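Side-chain contacts in beta chain (Acipenser persicus, PDB 6IYH), which probably carries oxygen as the beta subunit of a tetrameric haemoglobin, holding a haem group whose iron has bound a water molecule here: residues B[32-37]-B[102-107]; B[20-25]-B[110-115]; B[72-77]-B[130-135]. All blocks are in the same frame, centred on the assembly; numbering follows the deposited sequence.

In the fold
Contacts 1 and 2 join the same two helices, 19-33 and 100-117. Contact 2 is where the two helices cross, while contact 1 involves the turn that follows helix 19-33. Contact 3 ties the end of helix 57-75 to helix 123-142, on the opposite side of the chain's centre from contact 1. Gly-106 and Ser-110 of helix 100-117 both pack on Ile-133, so contact 3 touches the other two. Contacts 2 and 3 are buried and mostly apolar, built on valine, leucine, methionine and alanine. Contact 1 is only partly buried. It stacks two rings and links polar groups through a water. All three have residues near other chains.

Contact 1. Residues B[32-37]-B[102-107]; sequences VVYPWT and FQHFGD. With HEM (protoporphyrin IX containing Fe), chain D; PGO (S-1,2-propanediol), chain E.
The ring of Tyr-34 and the imidazole of His-104 form an offset stack. Their centroids are 4.1 Å apart and their planes differ by 10°. The closest pair is His-104 ND1 and Tyr-34 CE1, at 3.5 Å. His-104 CB sits over the middle of the tyrosine ring, 3.7 Å from its centroid, as a CH-pi contact. Val-33 CG1 covers the opposite face, toward the rim. Trp-36 CZ2 stands at the edge of the tyrosine ring, in its plane. The same CZ2 is 4.4 Å from His-104 NE2, which meets the indole at its edge. One indole face lies over the carbonyl carbon of Tyr-34.

Tyr-34 CG is beside its backbone N (chi1 -53°), which turns the ring to helix 100-117. No hydrogen bond crosses directly. One water binds Tyr-34 OH and His-104 ND1, and donates to Asp-107 OD2 over 2.6 Å. The two hydroxyls of one propanediol, probably a crystallisation additive, donate to the two carboxylate oxygens of Asp-107.

The backbone turn is held at Tyr-34 O. Thr-37 N (2.9 Å) and Thr-37 OG1 (2.7 Å) reach this oxygen from opposite faces of its carbonyl plane. Thr-37 also packs on a haem vinyl carbon, CBC. The edge of Phe-102 meets haem CHC, and Phe-105 packs on vinyl carbon CBB.

Two other protein chains lie nearby, and Val-33 O is hydrogen-bonded to a basic side chain of one of them. This is the turn between the B and C helices of a globin, packed on helix G at the border of the haem pocket.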
loop_
_atom_site.group_PDB
_atom_site.type_symbol
_atom_site.label_atom_id
_atom_site.label_comp_id
_atom_site.label_asym_id
_atom_site.label_seq_id
_atom_site.Cartn_x
_atom_site.Cartn_y
_atom_site.Cartn_z
ATOM N N VAL B 32 -9.110 15.108 7.883
ATOM C CA VAL B 32 -10.395 15.049 7.199
ATOM C C VAL B 32 -10.403 13.896 6.172
ATOM O O VAL B 32 -11.435 13.127 6.114
ATOM C CB VAL B 32 -10.758 16.398 6.516
ATOM C CG1 VAL B 32 -11.974 16.230 5.583
ATOM C CG2 VAL B 32 -10.974 17.456 7.602
ATOM N N VAL B 33 -9.371 13.775 5.344
ATOM C CA VAL B 33 -9.425 12.854 4.257
ATOM C C VAL B 33 -9.199 11.409 4.736
ATOM O O VAL B 33 -9.696 10.449 4.138
ATOM C CB VAL B 33 -8.417 13.263 3.150
ATOM C CG1 VAL B 33 -8.271 12.264 2.020
ATOM C CG2 VAL B 33 -8.741 14.656 2.600
ATOM N N TYR B 34 -8.309 11.248 5.726
ATOM C CA TYR B 34 -7.976 9.929 6.304
ATOM C C TYR B 34 -8.365 9.938 7.759
ATOM O O TYR B 34 -7.508 9.878 8.636
ATOM C CB TYR B 34 -6.485 9.752 6.110
ATOM C CG TYR B 34 -6.036 9.946 4.693
ATOM C CD1 TYR B 34 -6.164 8.927 3.707
ATOM C CD2 TYR B 34 -5.528 11.183 4.271
ATOM C CE1 TYR B 34 -5.717 9.151 2.383
ATOM C CE2 TYR B 34 -5.150 11.382 2.967
ATOM C CZ TYR B 34 -5.194 10.379 2.038
ATOM O OH TYR B 34 -4.785 10.672 0.681
ATOM N N PRO B 35 -9.656 9.876 8.033
ATOM C CA PRO B 35 -10.092 10.261 9.429
ATOM C C PRO B 35 -9.746 9.311 10.555
ATOM O O PRO B 35 -9.724 9.672 11.756
ATOM C CB PRO B 35 -11.600 10.465 9.260
ATOM C CG PRO B 35 -11.989 9.716 8.066
ATOM C CD PRO B 35 -10.814 9.832 7.134
ATOM N N TRP B 36 -9.351 8.117 10.173
ATOM C CA TRP B 36 -8.795 7.174 11.103
ATOM C C TRP B 36 -7.547 7.643 11.760
ATOM O O TRP B 36 -7.283 7.243 12.881
ATOM C CB TRP B 36 -8.583 5.835 10.477
ATOM C CG TRP B 36 -7.797 5.832 9.194
ATOM C CD1 TRP B 36 -6.430 5.757 9.062
ATOM C CD2 TRP B 36 -8.322 5.913 7.885
ATOM N NE1 TRP B 36 -6.095 5.778 7.761
ATOM C CE2 TRP B 36 -7.223 5.879 7.003
ATOM C CE3 TRP B 36 -9.617 6.060 7.355
ATOM C CZ2 TRP B 36 -7.374 5.879 5.664
ATOM C CZ3 TRP B 36 -9.762 6.098 6.030
ATOM C CH2 TRP B 36 -8.637 6.059 5.183
ATOM N N THR B 37 -6.838 8.583 11.126
ATOM C CA THR B 37 -5.686 9.139 11.724
ATOM C C THR B 37 -5.989 9.964 12.965
ATOM O O THR B 37 -5.063 10.199 13.718
ATOM C CB THR B 37 -4.873 10.033 10.709
ATOM O OG1 THR B 37 -5.658 11.130 10.230
ATOM C CG2 THR B 37 -4.400 9.164 9.503
ATOM N N PHE B 102 2.347 8.030 6.809
ATOM C CA PHE B 102 3.343 9.008 6.340
ATOM C C PHE B 102 3.132 9.339 4.851
ATOM O O PHE B 102 3.321 10.497 4.441
ATOM C CB PHE B 102 4.775 8.481 6.566
ATOM C CG PHE B 102 5.074 8.147 8.021
ATOM C CD1 PHE B 102 4.698 9.017 9.072
ATOM C CD2 PHE B 102 5.755 7.015 8.330
ATOM C CE1 PHE B 102 4.987 8.682 10.408
ATOM C CE2 PHE B 102 6.043 6.691 9.671
ATOM C CZ PHE B 102 5.662 7.499 10.676
ATOM N N GLN B 103 2.723 8.341 4.043
ATOM C CA GLN B 103 2.444 8.529 2.634
ATOM C C GLN B 103 1.231 9.358 2.448
ATOM O O GLN B 103 1.205 10.250 1.571
ATOM C CB GLN B 103 2.307 7.238 1.878
ATOM C CG GLN B 103 3.589 6.436 2.041
ATOM C CD GLN B 103 3.776 5.254 1.108
ATOM O OE1 GLN B 103 4.608 4.338 1.386
ATOM N NE2 GLN B 103 3.100 5.289 -0.043
ATOM N N HIS B 104 0.210 9.104 3.264
ATOM C CA HIS B 104 -0.972 9.918 3.241
ATOM C C HIS B 104 -0.633 11.387 3.547
ATOM O O HIS B 104 -1.105 12.316 2.870
ATOM C CB HIS B 104 -2.073 9.437 4.206
ATOM C CG HIS B 104 -2.578 8.072 3.875
ATOM N ND1 HIS B 104 -2.639 7.585 2.575
ATOM C CD2 HIS B 104 -3.026 7.072 4.662
ATOM C CE1 HIS B 104 -3.133 6.363 2.595
ATOM N NE2 HIS B 104 -3.414 6.048 3.838
ATOM N N PHE B 105 0.162 11.613 4.603
ATOM C CA PHE B 105 0.527 12.965 4.930
ATOM C C PHE B 105 1.356 13.638 3.793
ATOM O O PHE B 105 1.119 14.789 3.471
ATOM C CB PHE B 105 1.300 13.082 6.243
ATOM C CG PHE B 105 1.607 14.500 6.582
ATOM C CD1 PHE B 105 0.653 15.313 7.132
ATOM C CD2 PHE B 105 2.795 15.097 6.150
ATOM C CE1 PHE B 105 0.926 16.610 7.476
ATOM C CE2 PHE B 105 3.066 16.423 6.416
ATOM C CZ PHE B 105 2.152 17.199 7.073
ATOM N N GLY B 106 2.266 12.912 3.197
ATOM C CA GLY B 106 3.068 13.441 2.115
ATOM C C GLY B 106 2.181 13.835 0.970
ATOM O O GLY B 106 2.409 14.870 0.333
ATOM N N ASP B 107 1.171 12.989 0.659
ATOM C CA ASP B 107 0.238 13.371 -0.387
ATOM C C ASP B 107 -0.473 14.655 -0.063
ATOM O O ASP B 107 -0.702 15.510 -0.982
ATOM C CB ASP B 107 -0.812 12.260 -0.618
ATOM C CG ASP B 107 -0.241 10.984 -1.293
ATOM O OD1 ASP B 107 0.882 11.006 -1.836
ATOM O OD2 ASP B 107 -1.071 9.985 -1.356
HETATM C CHA HEM D . 4.523 14.241 16.862
HETATM C CHB HEM D . 6.884 15.072 12.764
HETATM C CHC HEM D . 3.670 12.265 10.444
HETATM C CHD HEM D . 1.427 11.335 14.610
HETATM C C1A HEM D . 5.438 14.657 15.922
HETATM C C2A HEM D . 6.465 15.605 16.219
HETATM C C3A HEM D . 7.104 15.856 15.090
HETATM C C4A HEM D . 6.480 15.104 14.058
HETATM C CMA HEM D . 8.291 16.803 14.907
HETATM C CAA HEM D . 6.812 16.213 17.566
HETATM C CBA HEM D . 7.919 15.383 18.212
HETATM C CGA HEM D . 8.386 15.906 19.563
HETATM O O1A HEM D . 7.641 15.902 20.564
HETATM O O2A HEM D . 9.545 16.334 19.703
HETATM C C1B HEM D . 6.199 14.378 11.745
HETATM C C2B HEM D . 6.594 14.369 10.362
HETATM C C3B HEM D . 5.638 13.641 9.717
HETATM C C4B HEM D . 4.750 13.096 10.735
HETATM C CMB HEM D . 7.732 15.124 9.655
HETATM C CAB HEM D . 5.456 13.289 8.292
HETATM C CBB HEM D . 6.073 13.933 7.285
HETATM C C1C HEM D . 2.721 11.797 11.320
HETATM C C2C HEM D . 1.580 10.954 11.038
HETATM C C3C HEM D . 0.952 10.683 12.245
HETATM C C4C HEM D . 1.763 11.303 13.295
HETATM C CMC HEM D . 1.161 10.678 9.638
HETATM C CAC HEM D . -0.310 9.960 12.544
HETATM C CBC HEM D . -1.131 9.584 11.552
HETATM C C1D HEM D . 2.091 12.143 15.550
HETATM C C2D HEM D . 1.619 12.235 16.921
HETATM C C3D HEM D . 2.493 13.001 17.589
HETATM C C4D HEM D . 3.451 13.396 16.554
HETATM C CMD HEM D . 0.425 11.489 17.520
HETATM C CAD HEM D . 2.447 13.445 19.044
HETATM C CBD HEM D . 1.395 14.592 19.059
HETATM C CGD HEM D . 1.137 15.275 20.393
HETATM O O1D HEM D . 1.799 16.265 20.752
HETATM O O2D HEM D . 0.198 14.892 21.086
HETATM N NA HEM D . 5.463 14.375 14.622
HETATM N NB HEM D . 5.152 13.544 11.938
HETATM N NC HEM D . 2.802 11.932 12.699
HETATM N ND HEM D . 3.234 12.829 15.301
HETATM FE FE HEM D . 4.181 13.146 13.689
HETATM C C1 PGO E . 0.090 7.738 -3.962
HETATM C C2 PGO E . 1.212 8.794 -3.865
HETATM C C3 PGO E . 2.310 8.450 -4.782
HETATM O O1 PGO E . -1.196 8.198 -3.470
HETATM O O2 PGO E . 1.939 8.846 -2.628
HETATM O O HOH W 1 -3.000 9.037 0.036
HETATM O O HOH W 2 2.841 14.674 13.239
#

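Contact 2. Residues B[20-25]-B[110-115]; sequences ESVGAQ and SIVLAA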
loop_
_atom_site.group_PDB
_atom_site.type_symbol
_atom_site.label_atom_id
_atom_site.label_comp_id
_atom_site.label_asym_id
_atom_site.label_seq_id
_atom_site.Cartn_x
_atom_site.Cartn_y
_atom_site.Cartn_z
ATOM N N GLU B 20 3.157 27.814 9.144
ATOM C CA GLU B 20 1.896 27.779 9.901
ATOM C C GLU B 20 0.689 27.468 9.004
ATOM O O GLU B 20 -0.123 26.556 9.274
ATOM C CB GLU B 20 1.648 29.147 10.554
ATOM C CG GLU B 20 2.556 29.367 11.723
ATOM C CD GLU B 20 2.463 30.762 12.318
ATOM O OE1 GLU B 20 1.396 31.403 12.206
ATOM O OE2 GLU B 20 3.466 31.183 12.862
ATOM N N SER B 21 0.597 28.185 7.902
ATOM C CA SER B 21 -0.457 27.994 6.988
ATOM C C SER B 21 -0.390 26.667 6.241
ATOM O O SER B 21 -1.363 25.926 6.210
ATOM C CB SER B 21 -0.495 29.151 6.041
ATOM O OG SER B 21 -1.492 28.996 5.051
ATOM N N VAL B 22 0.738 26.370 5.641
ATOM C CA VAL B 22 0.901 25.118 4.907
ATOM C C VAL B 22 0.820 23.934 5.866
ATOM O O VAL B 22 0.190 22.947 5.575
ATOM C CB VAL B 22 2.238 25.098 4.132
ATOM C CG1 VAL B 22 2.665 23.720 3.618
ATOM C CG2 VAL B 22 2.109 26.133 3.017
ATOM N N GLY B 23 1.403 24.047 7.031
ATOM C CA GLY B 23 1.421 22.930 7.989
ATOM C C GLY B 23 0.014 22.692 8.541
ATOM O O GLY B 23 -0.423 21.530 8.568
ATOM N N ALA B 24 -0.709 23.738 8.922
ATOM C CA ALA B 24 -2.089 23.580 9.357
ATOM C C ALA B 24 -2.933 22.941 8.237
ATOM O O ALA B 24 -3.751 21.999 8.473
ATOM C CB ALA B 24 -2.712 24.905 9.781
ATOM N N GLN B 25 -2.821 23.480 7.027
ATOM C CA GLN B 25 -3.630 22.964 5.867
ATOM C C GLN B 25 -3.356 21.496 5.601
ATOM O O GLN B 25 -4.323 20.732 5.352
ATOM C CB GLN B 25 -3.447 23.741 4.614
ATOM C CG GLN B 25 -3.989 25.126 4.749
ATOM C CD GLN B 25 -3.746 25.990 3.534
ATOM O OE1 GLN B 25 -3.733 25.498 2.380
ATOM N NE2 GLN B 25 -3.736 27.317 3.763
ATOM N N SER B 110 1.958 17.627 -0.644
ATOM C CA SER B 110 2.098 17.974 -2.076
ATOM C C SER B 110 0.893 18.731 -2.616
ATOM O O SER B 110 1.018 19.718 -3.340
ATOM C CB SER B 110 2.386 16.731 -2.914
ATOM O OG SER B 110 2.652 17.053 -4.236
ATOM N N ILE B 111 -0.301 18.235 -2.294
ATOM C CA ILE B 111 -1.567 18.925 -2.602
ATOM C C ILE B 111 -1.610 20.330 -2.067
ATOM O O ILE B 111 -1.976 21.224 -2.777
ATOM C CB ILE B 111 -2.786 18.054 -2.189
ATOM C CG1 ILE B 111 -2.890 16.849 -3.096
ATOM C CG2 ILE B 111 -4.090 18.781 -2.151
ATOM C CD1 ILE B 111 -3.791 15.670 -2.675
ATOM N N VAL B 112 -1.267 20.519 -0.813
ATOM C CA VAL B 112 -1.243 21.846 -0.252
ATOM C C VAL B 112 -0.203 22.764 -1.006
ATOM O O VAL B 112 -0.497 23.962 -1.191
ATOM C CB VAL B 112 -0.998 21.804 1.250
ATOM C CG1 VAL B 112 -0.740 23.214 1.805
ATOM C CG2 VAL B 112 -2.185 21.250 1.941
ATOM N N LEU B 113 0.971 22.237 -1.325
ATOM C CA LEU B 113 1.964 23.057 -2.021
ATOM C C LEU B 113 1.380 23.430 -3.387
ATOM O O LEU B 113 1.496 24.556 -3.793
ATOM C CB LEU B 113 3.278 22.340 -2.238
ATOM C CG LEU B 113 4.029 22.039 -0.948
ATOM C CD1 LEU B 113 5.252 21.232 -1.232
ATOM C CD2 LEU B 113 4.379 23.290 -0.165
ATOM N N ALA B 114 0.777 22.475 -4.100
ATOM C CA ALA B 114 0.056 22.808 -5.397
ATOM C C ALA B 114 -0.964 23.917 -5.235
ATOM O O ALA B 114 -1.016 24.904 -6.017
ATOM C CB ALA B 114 -0.590 21.555 -5.956
ATOM N N ALA B 115 -1.825 23.795 -4.224
ATOM C CA ALA B 115 -2.876 24.805 -3.958
ATOM C C ALA B 115 -2.253 26.184 -3.636
ATOM O O ALA B 115 -2.797 27.232 -4.092
ATOM C CB ALA B 115 -3.806 24.330 -2.847
#
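Val-112 has the most surface buried here, and it points from helix 100-117 at Val-22 and Gln-25 of helix 19-33. Its two methyls do different work. CG1 lies between the two partners, 3.9 Å from Val-22 CG1 and 3.8 Å from Gln-25 OE1. CG2 rests on the start of the glutamine side chain, 3.9 Å from Gln-25 CB. Val-112 CG1 is anti to the backbone N (chi1 171°), and this sets CG1 against both neighbours and leaves CG2 over Gln-25.

Val-22 takes part through one branch. Its CG1 meets Val-112 obliquely, and it also touches Leu-113 CD2 at 4.2 Å. The Leu-113 side chain starts out away from helix 19-33, but its end turns back and crosses Val-22 at about a right angle.

Gln-25 closes the partly exposed side of the contact. It packs by CB and by its amide oxygen OE1, at the end of an extended chain, and no hydrogen bond joins the two segments.

Other helices complete the packing. Val-22 also touches Leu-67 of helix 57-75, and Leu-113 touches Trp-129 of helix 123-142. Ala-114 and Ala-115 pack on apolar side chains of another protein chain.

The local axes approach to 9.5 Å, with their N-to-C directions at 133°. Such a steep, largely apolar crossing of helices B and G belongs to the core of the globin fold.

Contact 3. Residues B[72-77]-B[130-135]; sequences NAIAHM and QKMIAV
Met-132 reaches across to Ala-73 with its terminal methyl leading. The SD-CE bond points almost straight at Ala-73 CB, and CE ends 3.7 Å from that atom. The methyl also touches the backbone there, with CE 3.6 Å from Ala-73 O. Ile-74 comes from another direction. Its side chain crosses that of Met-132 at about a right angle, and its CG1 lies 4.2 Å from Met-132 CE. The sulfur has its own neighbour: Met-132 SD is 4.2 Å from Met-77 CB. One thioether thus spans the last turn of helix 57-75 and the residues that follow it.

Met-132 CG is anti to the backbone N (chi1 -175°), which sends the chain out from helix 123-142. Bends at chi2 and chi3 then bring the methyl onto Ala-73. The small side chain of Ala-73 probably lets the methyl come close to the backbone. The side-chain packing is apolar, and no hydrogen bond joins the segments.

The end of helix 57-75 is tied within itself. His-76 ND1 donates to Asn-72 O over 3.1 Å, with an N-H...O angle of 154°. The oxygen lies in the plane of the imidazole. His-76 N donates to the same oxygen, so both the ring and the backbone of His-76 are held.

Helix 4-14 adjoins this packing: Ile-10 touches both Ile-74 and Met-77, and Trp-14 touches Ile-74. Val-80 of helix 80-83 packs on Ala-73 and Met-132. The end of helix 57-75 therefore rests between helix 123-142, the N-terminal helix and the short helix 80-83.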
loop_
_atom_site.group_PDB
_atom_site.type_symbol
_atom_site.label_atom_id
_atom_site.label_comp_id
_atom_site.label_asym_id
_atom_site.label_seq_id
_atom_site.Cartn_x
_atom_site.Cartn_y
_atom_site.Cartn_z
ATOM N N ASN B 72 13.736 20.902 8.962
ATOM C CA ASN B 72 14.937 20.131 9.462
ATOM C C ASN B 72 15.395 19.084 8.465
ATOM O O ASN B 72 16.612 18.907 8.182
ATOM C CB ASN B 72 14.692 19.446 10.823
ATOM C CG ASN B 72 14.450 20.414 11.950
ATOM O OD1 ASN B 72 14.995 21.509 11.964
ATOM N ND2 ASN B 72 13.608 20.025 12.906
ATOM N N ALA B 73 14.438 18.351 7.857
ATOM C CA ALA B 73 14.839 17.378 6.841
ATOM C C ALA B 73 15.548 18.028 5.669
ATOM O O ALA B 73 16.501 17.496 5.119
ATOM C CB ALA B 73 13.640 16.557 6.351
ATOM N N ILE B 74 15.055 19.180 5.231
ATOM C CA ILE B 74 15.657 19.899 4.152
ATOM C C ILE B 74 17.104 20.336 4.501
ATOM O O ILE B 74 18.012 20.208 3.679
ATOM C CB ILE B 74 14.772 21.098 3.731
ATOM C CG1 ILE B 74 13.503 20.652 3.033
ATOM C CG2 ILE B 74 15.527 22.057 2.833
ATOM C CD1 ILE B 74 12.424 21.723 3.010
ATOM N N ALA B 75 17.310 20.801 5.728
ATOM C CA ALA B 75 18.649 21.207 6.176
ATOM C C ALA B 75 19.579 19.992 6.254
ATOM O O ALA B 75 20.783 20.108 6.113
ATOM C CB ALA B 75 18.531 21.907 7.521
ATOM N N HIS B 76 19.010 18.806 6.504
ATOM C CA HIS B 76 19.751 17.555 6.462
ATOM C C HIS B 76 19.469 16.696 5.248
ATOM O O HIS B 76 19.522 15.460 5.318
ATOM C CB HIS B 76 19.476 16.775 7.743
ATOM C CG HIS B 76 19.995 17.427 8.985
ATOM N ND1 HIS B 76 19.256 18.336 9.720
ATOM C CD2 HIS B 76 21.175 17.292 9.632
ATOM C CE1 HIS B 76 19.958 18.720 10.776
ATOM N NE2 HIS B 76 21.124 18.092 10.749
ATOM N N MET B 77 19.221 17.304 4.118
ATOM C CA MET B 77 18.654 16.528 2.999
ATOM C C MET B 77 19.632 15.498 2.437
ATOM O O MET B 77 19.213 14.585 1.707
ATOM C CB MET B 77 18.133 17.389 1.869
ATOM C CG MET B 77 19.133 18.266 1.097
ATOM S SD MET B 77 18.308 19.598 0.133
ATOM C CE MET B 77 17.803 18.619 -1.243
ATOM N N GLN B 130 8.267 15.660 -4.545
ATOM C CA GLN B 130 7.889 14.252 -4.316
ATOM C C GLN B 130 9.090 13.410 -3.885
ATOM O O GLN B 130 9.013 12.601 -2.986
ATOM C CB GLN B 130 7.248 13.719 -5.541
ATOM C CG GLN B 130 6.808 12.263 -5.420
ATOM C CD GLN B 130 5.724 12.113 -4.367
ATOM O OE1 GLN B 130 4.909 13.015 -4.155
ATOM N NE2 GLN B 130 5.764 10.968 -3.662
ATOM N N LYS B 131 10.271 13.691 -4.459
ATOM C CA LYS B 131 11.456 13.010 -4.066
ATOM C C LYS B 131 11.793 13.357 -2.643
ATOM O O LYS B 131 12.140 12.487 -1.832
ATOM C CB LYS B 131 12.606 13.354 -5.064
ATOM C CG LYS B 131 13.931 12.730 -4.680
ATOM C CD LYS B 131 14.981 13.091 -5.703
ATOM C CE LYS B 131 16.331 12.671 -5.195
ATOM N NZ LYS B 131 17.300 12.810 -6.335
ATOM N N MET B 132 11.696 14.632 -2.268
ATOM C CA MET B 132 11.938 15.030 -0.910
ATOM C C MET B 132 10.958 14.366 0.045
ATOM O O MET B 132 11.320 13.883 1.131
ATOM C CB MET B 132 11.838 16.566 -0.710
ATOM C CG MET B 132 12.194 17.105 0.664
ATOM S SD MET B 132 14.013 16.953 0.983
ATOM C CE MET B 132 14.017 16.501 2.659
ATOM N N ILE B 133 9.690 14.405 -0.320
ATOM C CA ILE B 133 8.679 13.696 0.521
ATOM C C ILE B 133 9.016 12.194 0.715
ATOM O O ILE B 133 8.888 11.672 1.790
ATOM C CB ILE B 133 7.283 13.981 -0.069
ATOM C CG1 ILE B 133 6.877 15.389 0.268
ATOM C CG2 ILE B 133 6.202 12.984 0.414
ATOM C CD1 ILE B 133 5.832 15.956 -0.647
ATOM N N ALA B 134 9.331 11.497 -0.374
ATOM C CA ALA B 134 9.719 10.092 -0.343
ATOM C C ALA B 134 10.906 9.850 0.568
ATOM O O ALA B 134 10.941 8.895 1.314
ATOM C CB ALA B 134 9.924 9.610 -1.757
ATOM N N VAL B 135 11.870 10.759 0.575
ATOM C CA VAL B 135 13.021 10.585 1.414
ATOM C C VAL B 135 12.636 10.777 2.882
ATOM O O VAL B 135 13.084 10.046 3.711
ATOM C CB VAL B 135 14.128 11.574 1.000
ATOM C CG1 VAL B 135 15.201 11.647 2.057
ATOM C CG2 VAL B 135 14.700 11.163 -0.356
#